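Local structure of putative lipoprotein (Bacteroides ovatus, 3OQQ) at residues S35-G39 with T50-P54; F76-V81 with R97-L103. The protein is of unknown function, a putative lipoprotein rich in antiparallel beta structure that carries bound calcium ions in the crystal. Residues are numbered along the deposited sequence.

How the contacts relate
The two contacts come in series along the chain: contact 1 closes before contact 2 opens. Their centres lie about 10 Å apart, on the same side of the chain's centre. They meet through strands 46-54 and 96-104, which are neighbours in one large antiparallel sheet. Probable hydrogen bonds join L51 N to A99 O at 2.8 Å and V53 O to R97 N at 2.9 Å. Contact 2 is an in-sheet pairing of 71-80 with 96-104. Contact 1 joins the next strand, 46-54, to 36-41 through side chains and one bridging water. L51 is common ground: it meets L37 and V38 in contact 1, and its CD1 packs on V101 CG1 of contact 2 at 3.7 Å. The apolar side chains of the two contacts therefore adjoin.

Contact 1. Residues S35-G39 with T50-P54; sequences SLLVG and TLNVP
This buried contact lies between two strands of the large antiparallel sheet, in its N-terminal part, where a classic beta bulge packs against a strand that is not its hydrogen-bonding neighbour. Residues 50-54 are extended and end strand 46-54. Segment 35-39 turns a corner at L37 and V38, so the chain does not continue on the same face. L37 has helix-like backbone angles (phi/psi -102/-44) and V38 returns to extended ones (-147/130). L37 and L51 are the nearest pair, with CA atoms 6.9 Å apart. That is too wide for direct backbone pairing, and one water bridges the gap. It donates to L37 O at 3.3 Å and accepts from N52 N at 3.2 Å. L37, in rotamer mt, puts CD1 3.7 Å from V53 CG1 and 4.1 Å from L51 CD1. L37 CD2 lies 3.4 Å from N52 O. V38 (chi1 p) brings CG1 to 3.7 Å from CD2 of L51, which is also mt. N52 ND2 hydrogen-bonds to I327 O in helix 314-328. The arrangement is that of a classic bulge: L37 and V38 both lie opposite V25 of strand 23-26, and the corner points both CA-to-CB bonds toward strand 46-54.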
ATOM      1  N   SER A  35      -9.328  -8.676   1.375  1.00 22.23           N
ATOM      2  CA  SER A  35      -9.821  -8.467   2.738  1.00 21.06           C
ATOM      3  C   SER A  35      -9.014  -9.256   3.792  1.00 24.50           C
ATOM      4  O   SER A  35      -9.250  -9.051   4.983  1.00 22.47           O
ATOM      5  CB  SER A  35     -11.314  -8.800   2.822  1.00 22.80           C
ATOM      6  OG  SER A  35     -11.554 -10.185   2.989  1.00 30.35           O
ATOM      7  N   LEU A  36      -8.057 -10.140   3.370  1.00 21.85           N
ATOM      8  CA  LEU A  36      -7.206 -10.867   4.320  1.00 22.69           C
ATOM      9  C   LEU A  36      -6.346  -9.872   5.102  1.00 26.47           C
ATOM     10  O   LEU A  36      -5.704  -8.992   4.509  1.00 26.57           O
ATOM     11  CB  LEU A  36      -6.311 -11.879   3.597  1.00 23.58           C
ATOM     12  CG  LEU A  36      -5.646 -12.935   4.462  1.00 30.56           C
ATOM     13  CD1 LEU A  36      -5.730 -14.267   3.811  1.00 31.83           C
ATOM     14  CD2 LEU A  36      -4.172 -12.593   4.707  1.00 33.60           C
ATOM     15  N   LEU A  37      -6.368  -9.997   6.425  1.00 20.80           N
ATOM     16  CA  LEU A  37      -5.591  -9.155   7.345  1.00 18.57           C
ATOM     17  C   LEU A  37      -4.353  -9.908   7.833  1.00 23.85           C
ATOM     18  O   LEU A  37      -3.269  -9.341   7.890  1.00 23.46           O
ATOM     19  CB  LEU A  37      -6.460  -8.765   8.533  1.00 17.58           C
ATOM     20  CG  LEU A  37      -7.711  -7.961   8.221  1.00 20.56           C
ATOM     21  CD1 LEU A  37      -8.606  -7.938   9.418  1.00 19.96           C
ATOM     22  CD2 LEU A  37      -7.355  -6.531   7.771  1.00 21.86           C
ATOM     23  N   VAL A  38      -4.529 -11.189   8.190  1.00 22.39           N
ATOM     24  CA  VAL A  38      -3.445 -12.044   8.684  1.00 24.26           C
ATOM     25  C   VAL A  38      -3.752 -13.479   8.200  1.00 28.27           C
ATOM     26  O   VAL A  38      -4.894 -13.933   8.271  1.00 26.96           O
ATOM     27  CB  VAL A  38      -3.196 -11.899  10.226  1.00 29.39           C
ATOM     28  CG1 VAL A  38      -4.367 -12.389  11.055  1.00 30.18           C
ATOM     29  CG2 VAL A  38      -1.897 -12.573  10.663  1.00 30.11           C
ATOM     30  N   GLY A  39      -2.748 -14.107   7.595  1.00 26.15           N
ATOM     31  CA  GLY A  39      -2.852 -15.447   7.033  1.00 26.36           C
ATOM     32  C   GLY A  39      -1.986 -16.465   7.737  1.00 30.99           C
ATOM     33  O   GLY A  39      -1.011 -16.095   8.404  1.00 30.25           O
ATOM     34  N   THR A  50      -2.736  -7.911  17.146  1.00 33.28           N
ATOM     35  CA  THR A  50      -3.003  -6.534  16.772  1.00 33.25           C
ATOM     36  C   THR A  50      -3.104  -6.537  15.245  1.00 36.62           C
ATOM     37  O   THR A  50      -2.278  -7.155  14.558  1.00 34.88           O
ATOM     38  CB  THR A  50      -1.926  -5.594  17.338  1.00 42.25           C
ATOM     39  OG1 THR A  50      -2.031  -5.615  18.763  1.00 42.71           O
ATOM     40  CG2 THR A  50      -2.078  -4.160  16.839  1.00 39.42           C
ATOM     41  N   LEU A  51      -4.157  -5.912  14.722  1.00 33.67           N
ATOM     42  CA  LEU A  51      -4.386  -5.881  13.287  1.00 31.87           C
ATOM     43  C   LEU A  51      -4.633  -4.450  12.803  1.00 34.29           C
ATOM     44  O   LEU A  51      -5.130  -3.603  13.547  1.00 34.24           O
ATOM     45  CB  LEU A  51      -5.589  -6.782  12.915  1.00 31.86           C
ATOM     46  CG  LEU A  51      -5.606  -8.259  13.380  1.00 36.88           C
ATOM     47  CD1 LEU A  51      -6.951  -8.892  13.080  1.00 37.60           C
ATOM     48  CD2 LEU A  51      -4.530  -9.084  12.704  1.00 37.68           C
ATOM     49  N   ASN A  52      -4.259  -4.183  11.560  1.00 29.76           N
ATOM     50  CA  ASN A  52      -4.513  -2.894  10.915  1.00 28.99           C
ATOM     51  C   ASN A  52      -5.774  -3.133  10.075  1.00 33.57           C
ATOM     52  O   ASN A  52      -5.722  -3.833   9.055  1.00 35.38           O
ATOM     53  CB  ASN A  52      -3.281  -2.445  10.104  1.00 25.19           C
ATOM     54  CG  ASN A  52      -3.493  -1.284   9.152  1.00 42.15           C
ATOM     55  OD1 ASN A  52      -4.610  -0.835   8.907  1.00 38.48           O
ATOM     56  ND2 ASN A  52      -2.418  -0.780   8.567  1.00 31.23           N
ATOM     57  N   VAL A  53      -6.913  -2.628  10.544  1.00 27.88           N
ATOM     58  CA  VAL A  53      -8.207  -2.903   9.924  1.00 27.53           C
ATOM     59  C   VAL A  53      -8.883  -1.638   9.348  1.00 31.97           C
ATOM     60  O   VAL A  53      -8.580  -0.558   9.847  1.00 32.38           O
ATOM     61  CB  VAL A  53      -9.166  -3.592  10.964  1.00 31.80           C
ATOM     62  CG1 VAL A  53      -8.578  -4.887  11.489  1.00 31.69           C
ATOM     63  CG2 VAL A  53      -9.545  -2.665  12.131  1.00 32.14           C
ATOM     64  N   PRO A  54      -9.903  -1.754   8.437  1.00 27.90           N
ATOM     65  CA  PRO A  54     -10.656  -0.553   8.007  1.00 27.13           C
ATOM     66  C   PRO A  54     -11.252   0.187   9.215  1.00 33.60           C
ATOM     67  O   PRO A  54     -11.645  -0.460  10.187  1.00 31.44           O
ATOM     68  CB  PRO A  54     -11.751  -1.133   7.097  1.00 28.19           C
ATOM     69  CG  PRO A  54     -11.177  -2.424   6.594  1.00 31.65           C
ATOM     70  CD  PRO A  54     -10.419  -2.968   7.760  1.00 28.29           C
TER
HETATM   71  O   HOH W   1      -3.217  -6.558   9.632  1.00 33.97           O

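Contact 2. Residues F76-V81 with R97-L103; sequences FALSPV and RLASVTL
The two segments run antiparallel but splayed, their end-to-end directions 132° apart. R97-L103 is continuous strand, while 76-81 is regular at F76 and A77, with one well-formed pair at S79. There S79 and S100 form a hydrogen-bonded pair, CA atoms 5.0 Å apart. S79 N donates to S100 O at 2.8 Å, and S100 N to S79 O at 2.9 Å. Toward F76 the strands separate. A water donates to A77 O at 2.5 Å and accepts from T102 N at 3.0 Å, replacing direct pairing. A second water accepts from R97 NH1 at 2.9 Å and donates a weak hydrogen bond to L78 O at 3.4 Å; R97 NH2 hydrogen-bonds to C57 O. L78 (mt) places CD2 4.0 Å from A99 CB and 3.9 Å from V101 CB. F76 CB lies 3.6 Å from V101 CG2. F76 (chi1 m) offers a ring face to L103, whose CD2 sits 4.2 Å from the ring centroid in a CH-pi contact. The side chains of S79 and S100 share one sheet face. The poorly ordered V81 has its CB 4.0 Å from L98 CB. Strand 96-104 lies between 71-80 and 46-54, where A99 and V101 bond to L51 and L49. This is antiparallel sheet pairing, direct at S79-S100 and water-bridged at A77-T102 as 71-80 diverges.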
ATOM      1  N   PHE A  76     -15.520 -12.744  14.997  1.00 31.09           N
ATOM      2  CA  PHE A  76     -14.854 -12.246  16.202  1.00 30.24           C
ATOM      3  C   PHE A  76     -14.992 -10.746  16.321  1.00 34.03           C
ATOM      4  O   PHE A  76     -14.764 -10.018  15.355  1.00 31.17           O
ATOM      5  CB  PHE A  76     -13.364 -12.625  16.206  1.00 30.87           C
ATOM      6  CG  PHE A  76     -13.102 -14.083  16.486  1.00 31.60           C
ATOM      7  CD1 PHE A  76     -13.001 -14.549  17.790  1.00 35.46           C
ATOM      8  CD2 PHE A  76     -12.989 -14.997  15.443  1.00 31.11           C
ATOM      9  CE1 PHE A  76     -12.772 -15.901  18.046  1.00 36.97           C
ATOM     10  CE2 PHE A  76     -12.739 -16.342  15.700  1.00 34.29           C
ATOM     11  CZ  PHE A  76     -12.626 -16.786  16.998  1.00 34.09           C
ATOM     12  N   ALA A  77     -15.351 -10.281  17.517  1.00 33.15           N
ATOM     13  CA  ALA A  77     -15.479  -8.857  17.811  1.00 33.50           C
ATOM     14  C   ALA A  77     -14.090  -8.255  17.963  1.00 38.61           C
ATOM     15  O   ALA A  77     -13.166  -8.940  18.407  1.00 38.17           O
ATOM     16  CB  ALA A  77     -16.295  -8.653  19.089  1.00 34.85           C
ATOM     17  N   LEU A  78     -13.929  -6.989  17.561  1.00 36.08           N
ATOM     18  CA  LEU A  78     -12.658  -6.282  17.701  1.00 35.70           C
ATOM     19  C   LEU A  78     -12.648  -5.424  18.970  1.00 41.85           C
ATOM     20  O   LEU A  78     -13.693  -4.917  19.386  1.00 41.89           O
ATOM     21  CB  LEU A  78     -12.354  -5.415  16.462  1.00 34.04           C
ATOM     22  CG  LEU A  78     -11.968  -6.176  15.184  1.00 35.19           C
ATOM     23  CD1 LEU A  78     -11.916  -5.249  14.004  1.00 33.05           C
ATOM     24  CD2 LEU A  78     -10.660  -6.919  15.353  1.00 35.12           C
ATOM     25  N   SER A  79     -11.470  -5.285  19.584  1.00 40.83           N
ATOM     26  CA  SER A  79     -11.241  -4.455  20.770  1.00 43.29           C
ATOM     27  C   SER A  79     -10.312  -3.274  20.410  1.00 51.54           C
ATOM     28  O   SER A  79      -9.437  -3.433  19.551  1.00 48.48           O
ATOM     29  CB  SER A  79     -10.640  -5.276  21.916  1.00 47.12           C
ATOM     30  OG  SER A  79     -11.310  -6.509  22.124  1.00 54.61           O
ATOM     31  N   PRO A  80     -10.461  -2.085  21.047  1.00 54.29           N
ATOM     32  CA  PRO A  80      -9.561  -0.963  20.715  1.00 54.90           C
ATOM     33  C   PRO A  80      -8.132  -1.188  21.218  1.00 60.69           C
ATOM     34  O   PRO A  80      -7.937  -1.832  22.245  1.00 59.39           O
ATOM     35  CB  PRO A  80     -10.203   0.242  21.428  1.00 57.32           C
ATOM     36  CG  PRO A  80     -11.558  -0.224  21.896  1.00 62.01           C
ATOM     37  CD  PRO A  80     -11.433  -1.694  22.092  1.00 57.47           C
ATOM     38  N   VAL A  81      -7.138  -0.671  20.467  1.00 60.36           N
ATOM     39  CA  VAL A  81      -5.719  -0.737  20.823  1.00 61.99           C
ATOM     40  C   VAL A  81      -5.276   0.681  21.241  1.00 72.38           C
ATOM     41  O   VAL A  81      -5.488   1.641  20.488  1.00 72.35           O
ATOM     42  CB  VAL A  81      -4.841  -1.351  19.694  1.00 63.73           C
ATOM     43  CG1 VAL A  81      -3.386  -0.886  19.775  1.00 63.38           C
ATOM     44  CG2 VAL A  81      -4.901  -2.867  19.736  1.00 63.31           C
ATOM     45  N   ARG A  97      -7.492   1.761  11.168  1.00 31.64           N
ATOM     46  CA  ARG A  97      -7.273   1.915  12.606  1.00 31.15           C
ATOM     47  C   ARG A  97      -6.613   0.641  13.160  1.00 35.91           C
ATOM     48  O   ARG A  97      -6.654  -0.407  12.506  1.00 34.68           O
ATOM     49  CB  ARG A  97      -8.601   2.206  13.329  1.00 28.47           C
ATOM     50  CG  ARG A  97      -9.514   0.988  13.477  1.00 36.32           C
ATOM     51  CD  ARG A  97     -10.771   1.291  14.256  1.00 42.74           C
ATOM     52  NE  ARG A  97     -11.644   0.121  14.324  1.00 45.06           N
ATOM     53  CZ  ARG A  97     -11.886  -0.563  15.436  1.00 59.70           C
ATOM     54  NH1 ARG A  97     -11.350  -0.182  16.588  1.00 47.91           N
ATOM     55  NH2 ARG A  97     -12.684  -1.618  15.411  1.00 51.83           N
ATOM     56  N   LEU A  98      -6.014   0.733  14.354  1.00 33.76           N
ATOM     57  CA  LEU A  98      -5.445  -0.416  15.056  1.00 33.53           C
ATOM     58  C   LEU A  98      -6.523  -1.054  15.893  1.00 37.36           C
ATOM     59  O   LEU A  98      -7.305  -0.357  16.558  1.00 35.17           O
ATOM     60  CB  LEU A  98      -4.268  -0.025  15.960  1.00 34.19           C
ATOM     61  CG  LEU A  98      -2.925   0.174  15.306  1.00 39.03           C
ATOM     62  CD1 LEU A  98      -1.911   0.649  16.332  1.00 39.33           C
ATOM     63  CD2 LEU A  98      -2.453  -1.085  14.580  1.00 41.56           C
ATOM     64  N   ALA A  99      -6.582  -2.387  15.864  1.00 35.67           N
ATOM     65  CA  ALA A  99      -7.556  -3.119  16.666  1.00 35.81           C
ATOM     66  C   ALA A  99      -6.944  -4.422  17.117  1.00 39.23           C
ATOM     67  O   ALA A  99      -5.891  -4.835  16.609  1.00 39.19           O
ATOM     68  CB  ALA A  99      -8.838  -3.351  15.878  1.00 35.99           C
ATOM     69  N   SER A 100      -7.575  -5.039  18.109  1.00 35.03           N
ATOM     70  CA  SER A 100      -7.122  -6.284  18.697  1.00 34.89           C
ATOM     71  C   SER A 100      -8.217  -7.320  18.612  1.00 38.65           C
ATOM     72  O   SER A 100      -9.412  -6.982  18.700  1.00 38.38           O
ATOM     73  CB  SER A 100      -6.716  -6.065  20.149  1.00 37.84           C
ATOM     74  OG  SER A 100      -6.201  -7.255  20.711  1.00 45.69           O
ATOM     75  N   VAL A 101      -7.802  -8.587  18.429  1.00 33.36           N
ATOM     76  CA  VAL A 101      -8.711  -9.725  18.332  1.00 32.00           C
ATOM     77  C   VAL A 101      -8.109 -10.866  19.128  1.00 36.72           C
ATOM     78  O   VAL A 101      -6.890 -11.009  19.159  1.00 38.09           O
ATOM     79  CB  VAL A 101      -9.001 -10.106  16.847  1.00 33.23           C
ATOM     80  CG1 VAL A 101      -7.795 -10.758  16.164  1.00 32.57           C
ATOM     81  CG2 VAL A 101     -10.233 -10.984  16.717  1.00 32.11           C
ATOM     82  N   THR A 102      -8.952 -11.645  19.794  1.00 32.85           N
ATOM     83  CA  THR A 102      -8.514 -12.829  20.521  1.00 32.81           C
ATOM     84  C   THR A 102      -9.146 -14.002  19.803  1.00 33.45           C
ATOM     85  O   THR A 102     -10.358 -14.172  19.823  1.00 30.47           O
ATOM     86  CB  THR A 102      -8.824 -12.736  22.011  1.00 42.84           C
ATOM     87  OG1 THR A 102      -8.054 -11.651  22.527  1.00 44.23           O
ATOM     88  CG2 THR A 102      -8.450 -14.017  22.764  1.00 42.51           C
ATOM     89  N   LEU A 103      -8.319 -14.750  19.083  1.00 30.08           N
ATOM     90  CA  LEU A 103      -8.786 -15.901  18.329  1.00 29.03           C
ATOM     91  C   LEU A 103      -8.871 -17.131  19.236  1.00 34.06           C
ATOM     92  O   LEU A 103      -8.097 -17.278  20.188  1.00 33.34           O
ATOM     93  CB  LEU A 103      -7.844 -16.172  17.144  1.00 27.53           C
ATOM     94  CG  LEU A 103      -7.647 -15.046  16.117  1.00 29.24           C
ATOM     95  CD1 LEU A 103      -6.578 -15.438  15.122  1.00 28.19           C
ATOM     96  CD2 LEU A 103      -8.966 -14.681  15.394  1.00 25.87           C
TER
HETATM   97  O   HOH W   2     -11.794 -10.571  19.664  1.00 37.95           O
HETATM   98  O   HOH W   3     -12.807  -1.754  18.606  1.00 43.53           O